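Local coordinates for putative metal binding protein RUMGNA_00854 (Ruminococcus gnavus, PDB 3U7Z), which is of undefined biological role but binds calcium ions and is probably a metal-binding protein, at residues Gly5-Asp17 with Pro86-Lys98. Residues are numbered along the deposited sequence; the frame is centred on the assembly and turned at random.
With CA (calcium ion), chain G.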
ATOM      1  N   GLY A   5      20.794  -3.679   1.868  1.00 32.33           N
ATOM      2  CA  GLY A   5      20.684  -4.963   1.119  1.00 33.53           C
ATOM      3  C   GLY A   5      19.382  -5.057   0.336  1.00 30.25           C
ATOM      4  O   GLY A   5      18.405  -4.410   0.662  1.00 30.14           O
ATOM      5  N   GLU A   6      19.373  -5.915  -0.676  1.00 28.47           N
ATOM      6  CA  GLU A   6      18.182  -6.107  -1.507  1.00 25.48           C
ATOM      7  C   GLU A   6      17.187  -7.118  -0.849  1.00 22.07           C
ATOM      8  O   GLU A   6      17.532  -8.239  -0.480  1.00 22.06           O
ATOM      9  CB  GLU A   6      18.604  -6.530  -2.915  1.00 26.61           C
ATOM     10  CG  GLU A   6      17.591  -6.232  -3.993  1.00 28.59           C
ATOM     11  CD  GLU A   6      18.013  -6.817  -5.325  1.00 28.58           C
ATOM     12  OE1 GLU A   6      17.708  -7.983  -5.593  1.00 25.75           O
ATOM     13  OE2 GLU A   6      18.617  -6.103  -6.125  1.00 33.94           O
ATOM     14  N   LYS A   7      15.929  -6.695  -0.748  1.00 18.39           N
ATOM     15  CA  LYS A   7      14.830  -7.469  -0.188  1.00 14.76           C
ATOM     16  C   LYS A   7      13.874  -7.757  -1.345  1.00 13.98           C
ATOM     17  O   LYS A   7      13.699  -6.909  -2.224  1.00 18.50           O
ATOM     18  CB  LYS A   7      14.135  -6.621   0.854  1.00 15.99           C
ATOM     19  CG  LYS A   7      15.054  -6.260   2.025  1.00 20.45           C
ATOM     20  CD  LYS A   7      14.354  -5.320   2.957  1.00 26.04           C
ATOM     21  CE  LYS A   7      15.313  -4.515   3.832  1.00 31.28           C
ATOM     22  NZ  LYS A   7      15.838  -3.345   3.057  1.00 34.05           N
ATOM     23  N   HIS A   8      13.258  -8.919  -1.302  1.00 11.41           N
ATOM     24  CA  HIS A   8      12.309  -9.333  -2.332  1.00 11.65           C
ATOM     25  C   HIS A   8      10.954  -9.392  -1.674  1.00 12.31           C
ATOM     26  O   HIS A   8      10.726 -10.193  -0.777  1.00 14.20           O
ATOM     27  CB  HIS A   8      12.744 -10.716  -2.852  1.00 14.02           C
ATOM     28  CG  HIS A   8      14.184 -10.762  -3.246  1.00 15.99           C
ATOM     29  ND1 HIS A   8      14.676 -10.057  -4.314  1.00 21.79           N
ATOM     30  CD2 HIS A   8      15.259 -11.296  -2.619  1.00 19.89           C
ATOM     31  CE1 HIS A   8      15.995 -10.207  -4.372  1.00 18.53           C
ATOM     32  NE2 HIS A   8      16.370 -10.947  -3.348  1.00 22.19           N
ATOM     33  N   ILE A   9      10.074  -8.533  -2.162  1.00 11.93           N
ATOM     34  CA  ILE A   9       8.735  -8.448  -1.600  1.00 12.63           C
ATOM     35  C   ILE A   9       7.661  -8.458  -2.671  1.00 11.79           C
ATOM     36  O   ILE A   9       7.920  -8.272  -3.859  1.00 14.96           O
ATOM     37  CB  ILE A   9       8.560  -7.226  -0.693  1.00 13.39           C
ATOM     38  CG1 ILE A   9       8.514  -5.943  -1.473  1.00 14.95           C
ATOM     39  CG2 ILE A   9       9.703  -7.144   0.300  1.00 14.53           C
ATOM     40  CD1 ILE A   9       8.014  -4.787  -0.684  1.00 18.70           C
ATOM     41  N   THR A  10       6.444  -8.700  -2.223  1.00 10.17           N
ATOM     42  CA  THR A  10       5.289  -8.565  -3.119  1.00  9.60           C
ATOM     43  C   THR A  10       4.275  -7.618  -2.522  1.00  9.53           C
ATOM     44  O   THR A  10       4.185  -7.495  -1.309  1.00 10.22           O
ATOM     45  CB  THR A  10       4.596  -9.897  -3.398  1.00 13.18           C
ATOM     46  OG1 THR A  10       4.096 -10.484  -2.231  1.00 16.91           O
ATOM     47  CG2 THR A  10       5.569 -10.885  -3.944  1.00 17.31           C
ATOM     48  N   VAL A  11       3.621  -6.858  -3.395  1.00  8.34           N
ATOM     49  CA  VAL A  11       2.524  -5.981  -3.029  1.00  8.28           C
ATOM     50  C   VAL A  11       1.369  -6.383  -3.918  1.00  8.53           C
ATOM     51  O   VAL A  11       1.474  -6.320  -5.143  1.00  9.99           O
ATOM     52  CB  VAL A  11       2.875  -4.536  -3.246  1.00 10.35           C
ATOM     53  CG1 VAL A  11       1.673  -3.643  -2.893  1.00 11.76           C
ATOM     54  CG2 VAL A  11       4.125  -4.157  -2.438  1.00 12.18           C
ATOM     55  N   THR A  12       0.254  -6.781  -3.312  1.00  7.70           N
ATOM     56  CA  THR A  12      -0.948  -7.119  -4.054  1.00  8.10           C
ATOM     57  C   THR A  12      -1.984  -6.039  -3.837  1.00  7.79           C
ATOM     58  O   THR A  12      -2.223  -5.628  -2.709  1.00  8.85           O
ATOM     59  CB  THR A  12      -1.504  -8.468  -3.622  1.00 10.43           C
ATOM     60  OG1 THR A  12      -0.511  -9.484  -3.815  1.00 11.70           O
ATOM     61  CG2 THR A  12      -2.735  -8.850  -4.400  1.00 12.74           C
ATOM     62  N   VAL A  13      -2.501  -5.502  -4.931  1.00  7.74           N
ATOM     63  CA  VAL A  13      -3.543  -4.518  -4.914  1.00  7.67           C
ATOM     64  C   VAL A  13      -4.868  -5.197  -5.132  1.00  7.66           C
ATOM     65  O   VAL A  13      -5.051  -5.839  -6.147  1.00 10.26           O
ATOM     66  CB  VAL A  13      -3.302  -3.420  -5.931  1.00  8.46           C
ATOM     67  CG1 VAL A  13      -4.398  -2.397  -5.908  1.00  9.63           C
ATOM     68  CG2 VAL A  13      -1.910  -2.803  -5.725  1.00  9.38           C
ATOM     69  N   ILE A  14      -5.769  -5.045  -4.183  1.00  8.98           N
ATOM     70  CA  ILE A  14      -7.130  -5.600  -4.284  0.50 10.03           C
ATOM     71  C   ILE A  14      -8.084  -4.429  -4.529  1.00  9.54           C
ATOM     72  O   ILE A  14      -8.376  -3.603  -3.663  1.00 10.62           O
ATOM     73  CB  ILE A  14      -7.532  -6.465  -3.087  0.50 10.51           C
ATOM     74  CG1 ILE A  14      -6.547  -7.624  -2.880  0.50 12.08           C
ATOM     75  CG2 ILE A  14      -8.887  -7.102  -3.313  0.50 12.58           C
ATOM     76  CD1 ILE A  14      -5.401  -7.316  -1.967  0.50 12.06           C
ATOM     77  N   HIS A  15      -8.484  -4.353  -5.773  1.00 10.20           N
ATOM     78  CA  HIS A  15      -9.271  -3.286  -6.293  1.00 10.46           C
ATOM     79  C   HIS A  15     -10.746  -3.385  -5.831  1.00 12.17           C
ATOM     80  O   HIS A  15     -11.210  -4.419  -5.320  1.00 12.21           O
ATOM     81  CB  HIS A  15      -9.155  -3.229  -7.837  1.00 10.84           C
ATOM     82  CG  HIS A  15      -7.857  -2.653  -8.324  1.00 10.21           C
ATOM     83  ND1 HIS A  15      -7.586  -1.305  -8.233  1.00 11.04           N
ATOM     84  CD2 HIS A  15      -6.730  -3.238  -8.807  1.00 12.18           C
ATOM     85  CE1 HIS A  15      -6.379  -1.067  -8.735  1.00 10.99           C
ATOM     86  NE2 HIS A  15      -5.825  -2.230  -9.075  1.00 11.86           N
ATOM     87  N   GLY A  16     -11.470  -2.311  -6.140  1.00 12.74           N
ATOM     88  CA  GLY A  16     -12.889  -2.193  -5.817  1.00 15.09           C
ATOM     89  C   GLY A  16     -13.743  -3.279  -6.427  1.00 15.41           C
ATOM     90  O   GLY A  16     -14.707  -3.663  -5.791  1.00 21.08           O
ATOM     91  N   ASP A  17     -13.379  -3.773  -7.622  1.00 14.67           N
ATOM     92  CA  ASP A  17     -14.126  -4.835  -8.318  1.00 15.87           C
ATOM     93  C   ASP A  17     -13.547  -6.244  -8.078  1.00 18.47           C
ATOM     94  O   ASP A  17     -13.888  -7.175  -8.840  1.00 19.50           O
ATOM     95  CB  ASP A  17     -14.194  -4.565  -9.813  1.00 17.54           C
ATOM     96  CG  ASP A  17     -12.836  -4.658 -10.503  1.00 19.08           C
ATOM     97  OD1 ASP A  17     -11.807  -4.841  -9.820  1.00 21.58           O
ATOM     98  OD2 ASP A  17     -12.761  -4.547 -11.745  1.00 25.14           O
ATOM     99  N   PRO A  86       8.185  -0.662   7.960  1.00 16.28           N
ATOM    100  CA  PRO A  86       9.434  -1.246   7.511  1.00 13.36           C
ATOM    101  C   PRO A  86       9.205  -2.427   6.594  1.00 13.59           C
ATOM    102  O   PRO A  86       8.223  -3.177   6.771  1.00 15.60           O
ATOM    103  CB  PRO A  86      10.089  -1.742   8.791  1.00 16.59           C
ATOM    104  CG  PRO A  86       9.412  -1.138   9.880  1.00 19.47           C
ATOM    105  CD  PRO A  86       8.017  -0.783   9.406  1.00 15.43           C
ATOM    106  N   VAL A  87      10.098  -2.558   5.638  1.00 14.54           N
ATOM    107  CA  VAL A  87      10.063  -3.673   4.679  1.00 14.11           C
ATOM    108  C   VAL A  87      11.093  -4.732   5.091  1.00 11.20           C
ATOM    109  O   VAL A  87      12.227  -4.394   5.446  1.00 14.59           O
ATOM    110  CB  VAL A  87      10.330  -3.082   3.283  1.00 16.63           C
ATOM    111  CG1 VAL A  87      10.757  -4.108   2.217  1.00 19.44           C
ATOM    112  CG2 VAL A  87       9.069  -2.313   2.845  1.00 21.55           C
ATOM    113  N   SER A  88      10.706  -6.008   5.048  1.00  9.47           N
ATOM    114  CA  SER A  88      11.599  -7.151   5.298  1.00  8.21           C
ATOM    115  C   SER A  88      11.620  -8.043   4.097  1.00  8.66           C
ATOM    116  O   SER A  88      10.627  -8.160   3.371  1.00  9.45           O
ATOM    117  CB  SER A  88      11.081  -7.948   6.489  1.00  9.51           C
ATOM    118  OG  SER A  88      11.039  -7.166   7.663  1.00 11.71           O
ATOM    119  N   ASP A  89      12.761  -8.706   3.906  1.00 10.34           N
ATOM    120  CA  ASP A  89      12.872  -9.686   2.846  1.00 10.49           C
ATOM    121  C   ASP A  89      11.765 -10.719   3.002  1.00 11.70           C
ATOM    122  O   ASP A  89      11.543 -11.270   4.076  1.00 14.42           O
ATOM    123  CB  ASP A  89      14.264 -10.323   2.832  1.00 12.27           C
ATOM    124  CG  ASP A  89      14.479 -11.227   1.661  1.00 13.43           C
ATOM    125  OD1 ASP A  89      13.998 -10.966   0.549  1.00 15.66           O
ATOM    126  OD2 ASP A  89      15.220 -12.238   1.863  1.00 17.78           O
ATOM    127  N   GLY A  90      11.108 -11.021   1.893  1.00 12.97           N
ATOM    128  CA  GLY A  90      10.069 -12.029   1.886  1.00 13.35           C
ATOM    129  C   GLY A  90       8.685 -11.518   2.225  1.00 13.53           C
ATOM    130  O   GLY A  90       7.728 -12.280   2.149  1.00 15.14           O
ATOM    131  N   ASP A  91       8.557 -10.245   2.568  1.00 10.24           N
ATOM    132  CA  ASP A  91       7.252  -9.715   2.937  1.00 10.49           C
ATOM    133  C   ASP A  91       6.284  -9.753   1.800  1.00  9.06           C
ATOM    134  O   ASP A  91       6.640  -9.524   0.645  1.00 10.52           O
ATOM    135  CB  ASP A  91       7.325  -8.258   3.409  1.00 10.14           C
ATOM    136  CG  ASP A  91       7.770  -8.071   4.851  1.00 12.69           C
ATOM    137  OD1 ASP A  91       7.794  -9.035   5.637  1.00 14.91           O
ATOM    138  OD2 ASP A  91       8.052  -6.906   5.195  1.00 12.20           O
ATOM    139  N   ALA A  92       5.034  -9.979   2.159  1.00 10.89           N
ATOM    140  CA  ALA A  92       3.892  -9.815   1.224  1.00  9.57           C
ATOM    141  C   ALA A  92       2.951  -8.786   1.859  1.00  9.63           C
ATOM    142  O   ALA A  92       2.500  -8.981   3.000  1.00 11.49           O
ATOM    143  CB  ALA A  92       3.168 -11.141   1.042  1.00 11.58           C
ATOM    144  N   PHE A  93       2.721  -7.686   1.162  1.00  7.75           N
ATOM    145  CA  PHE A  93       1.809  -6.658   1.570  1.00  6.95           C
ATOM    146  C   PHE A  93       0.637  -6.647   0.659  1.00  8.57           C
ATOM    147  O   PHE A  93       0.725  -7.051  -0.489  1.00  9.18           O
ATOM    148  CB  PHE A  93       2.432  -5.273   1.526  1.00  9.21           C
ATOM    149  CG  PHE A  93       3.503  -5.067   2.532  1.00 10.55           C
ATOM    150  CD1 PHE A  93       3.194  -4.623   3.790  1.00 11.02           C
ATOM    151  CD2 PHE A  93       4.863  -5.296   2.219  1.00 11.13           C
ATOM    152  CE1 PHE A  93       4.166  -4.405   4.771  1.00 12.75           C
ATOM    153  CE2 PHE A  93       5.849  -5.119   3.219  1.00 11.80           C
ATOM    154  CZ  PHE A  93       5.479  -4.648   4.482  1.00 14.51           C
ATOM    155  N   GLU A  94      -0.484  -6.175   1.191  1.00  8.28           N
ATOM    156  CA  GLU A  94      -1.688  -5.968   0.374  1.00  9.32           C
ATOM    157  C   GLU A  94      -2.159  -4.526   0.577  1.00  8.29           C
ATOM    158  O   GLU A  94      -2.050  -3.964   1.698  1.00  8.87           O
ATOM    159  CB  GLU A  94      -2.799  -6.969   0.738  1.00  9.78           C
ATOM    160  CG  GLU A  94      -2.305  -8.400   0.786  1.00 11.84           C
ATOM    161  CD  GLU A  94      -1.557  -8.824   2.083  1.00 11.25           C
ATOM    162  OE1 GLU A  94      -1.941  -8.385   3.195  1.00 13.52           O
ATOM    163  OE2 GLU A  94      -0.622  -9.663   2.001  1.00 13.98           O
ATOM    164  N   LEU A  95      -2.696  -3.947  -0.478  1.00  7.72           N
ATOM    165  CA  LEU A  95      -3.406  -2.641  -0.441  1.00  8.05           C
ATOM    166  C   LEU A  95      -4.827  -2.950  -0.923  1.00  7.46           C
ATOM    167  O   LEU A  95      -5.033  -3.367  -2.057  1.00  7.30           O
ATOM    168  CB  LEU A  95      -2.756  -1.600  -1.345  1.00  9.29           C
ATOM    169  CG  LEU A  95      -1.338  -1.269  -0.958  1.00 14.32           C
ATOM    170  CD1 LEU A  95      -0.610  -0.492  -2.025  1.00 17.02           C
ATOM    171  CD2 LEU A  95      -1.255  -0.569   0.316  1.00 19.84           C
ATOM    172  N   THR A  96      -5.818  -2.779  -0.047  1.00  8.06           N
ATOM    173  CA  THR A  96      -7.182  -3.151  -0.324  1.00  8.20           C
ATOM    174  C   THR A  96      -8.072  -1.958  -0.230  1.00  7.64           C
ATOM    175  O   THR A  96      -8.000  -1.204   0.704  1.00  8.81           O
ATOM    176  CB  THR A  96      -7.694  -4.192   0.689  1.00 10.11           C
ATOM    177  OG1 THR A  96      -6.803  -5.291   0.653  1.00 12.69           O
ATOM    178  CG2 THR A  96      -9.090  -4.686   0.363  1.00 12.06           C
ATOM    179  N   LEU A  97      -8.939  -1.830  -1.217  1.00  8.91           N
ATOM    180  CA  LEU A  97      -9.961  -0.785  -1.182  1.00  8.92           C
ATOM    181  C   LEU A  97     -11.092  -1.225  -0.273  1.00  8.99           C
ATOM    182  O   LEU A  97     -11.804  -2.147  -0.605  1.00 12.32           O
ATOM    183  CB  LEU A  97     -10.442  -0.395  -2.564  1.00  9.69           C
ATOM    184  CG  LEU A  97     -11.275   0.881  -2.652  1.00 12.02           C
ATOM    185  CD1 LEU A  97     -10.610   2.114  -2.145  1.00 13.21           C
ATOM    186  CD2 LEU A  97     -11.772   1.074  -4.071  1.00 16.84           C
ATOM    187  N   LYS A  98     -11.274  -0.498   0.846  1.00 10.61           N
ATOM    188  CA  LYS A  98     -12.283  -0.799   1.820  1.00 10.26           C
ATOM    189  C   LYS A  98     -13.346   0.287   1.769  1.00 10.95           C
ATOM    190  O   LYS A  98     -13.143   1.366   1.266  1.00 12.02           O
ATOM    191  CB  LYS A  98     -11.676  -0.921   3.216  1.00 11.56           C
ATOM    192  CG  LYS A  98     -10.783  -2.106   3.423  1.00 12.14           C
ATOM    193  CD  LYS A  98     -10.309  -2.250   4.899  1.00 13.38           C
ATOM    194  CE  LYS A  98      -9.381  -3.455   5.063  1.00 16.15           C
ATOM    195  NZ  LYS A  98      -8.569  -3.442   6.323  1.00 18.92           N
TER
HETATM  196 CA    CA G 139      16.867 -13.371   2.865  0.50 19.56          CA
HETATM  197  O   HOH W   1       1.390  -9.522  -1.743  1.00 12.27           O
HETATM  198  O   HOH W   2       6.352 -11.987  -0.917  1.00 25.88           O
HETATM  199  O   HOH W   3     -12.093  -4.310  -2.580  1.00 28.60           O
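Parallel pairing of the first and last strands, at the middle of a mixed sheet, joins T10 to A92, V11 to F93 and on to I14 with T96; the axes of 7-14 and 92-98 diverge by 18°. The ladder runs from T10 N, which donates to D91 O, through F93 N to T10 O (2.9 Å), and on to L97 N at I14 O. Before the strand proper, a type II turn from S88 to D91 takes over: G90 N donates to H8 O, and the D89 side chain stands in for a backbone acceptor. With its CG anti to the backbone N (chi1 -173°), D89 brings OD1 to H8 N (2.9 Å), met on the anti side of the carboxylate. Its OD2 binds calcium at 2.2 Å, so the two oxygens divide their work between backbone and metal. The H8 ring lies alongside, its plane turned 68° from the carboxylate, and its ND1 bonds D26. K7 lays its chain along the turn, CD 3.4 Å from V87 O, and ends on A29 O. Cutting this side chain back to an alanine is likely to leave A29 O without its ammonium partner and V87 O without the methylenes that cover it.

Strand order 2-1-5-3-4, with helix 32-38 packed on one face, is that of the beta-grasp fold, consistent with the ubiquitin-like clan of DUF4430. On the helix side V11 CG1 meets L95 CD1 at 4.0 Å, and both side chains touch L36; nearer the turn, the I9 and V87 side chains cross at about a right angle, CG2 of I9 3.7 Å from CG1 of V87. The other face is more polar: one water donates to F93 O and bonds the hydroxyls of T10 and T12.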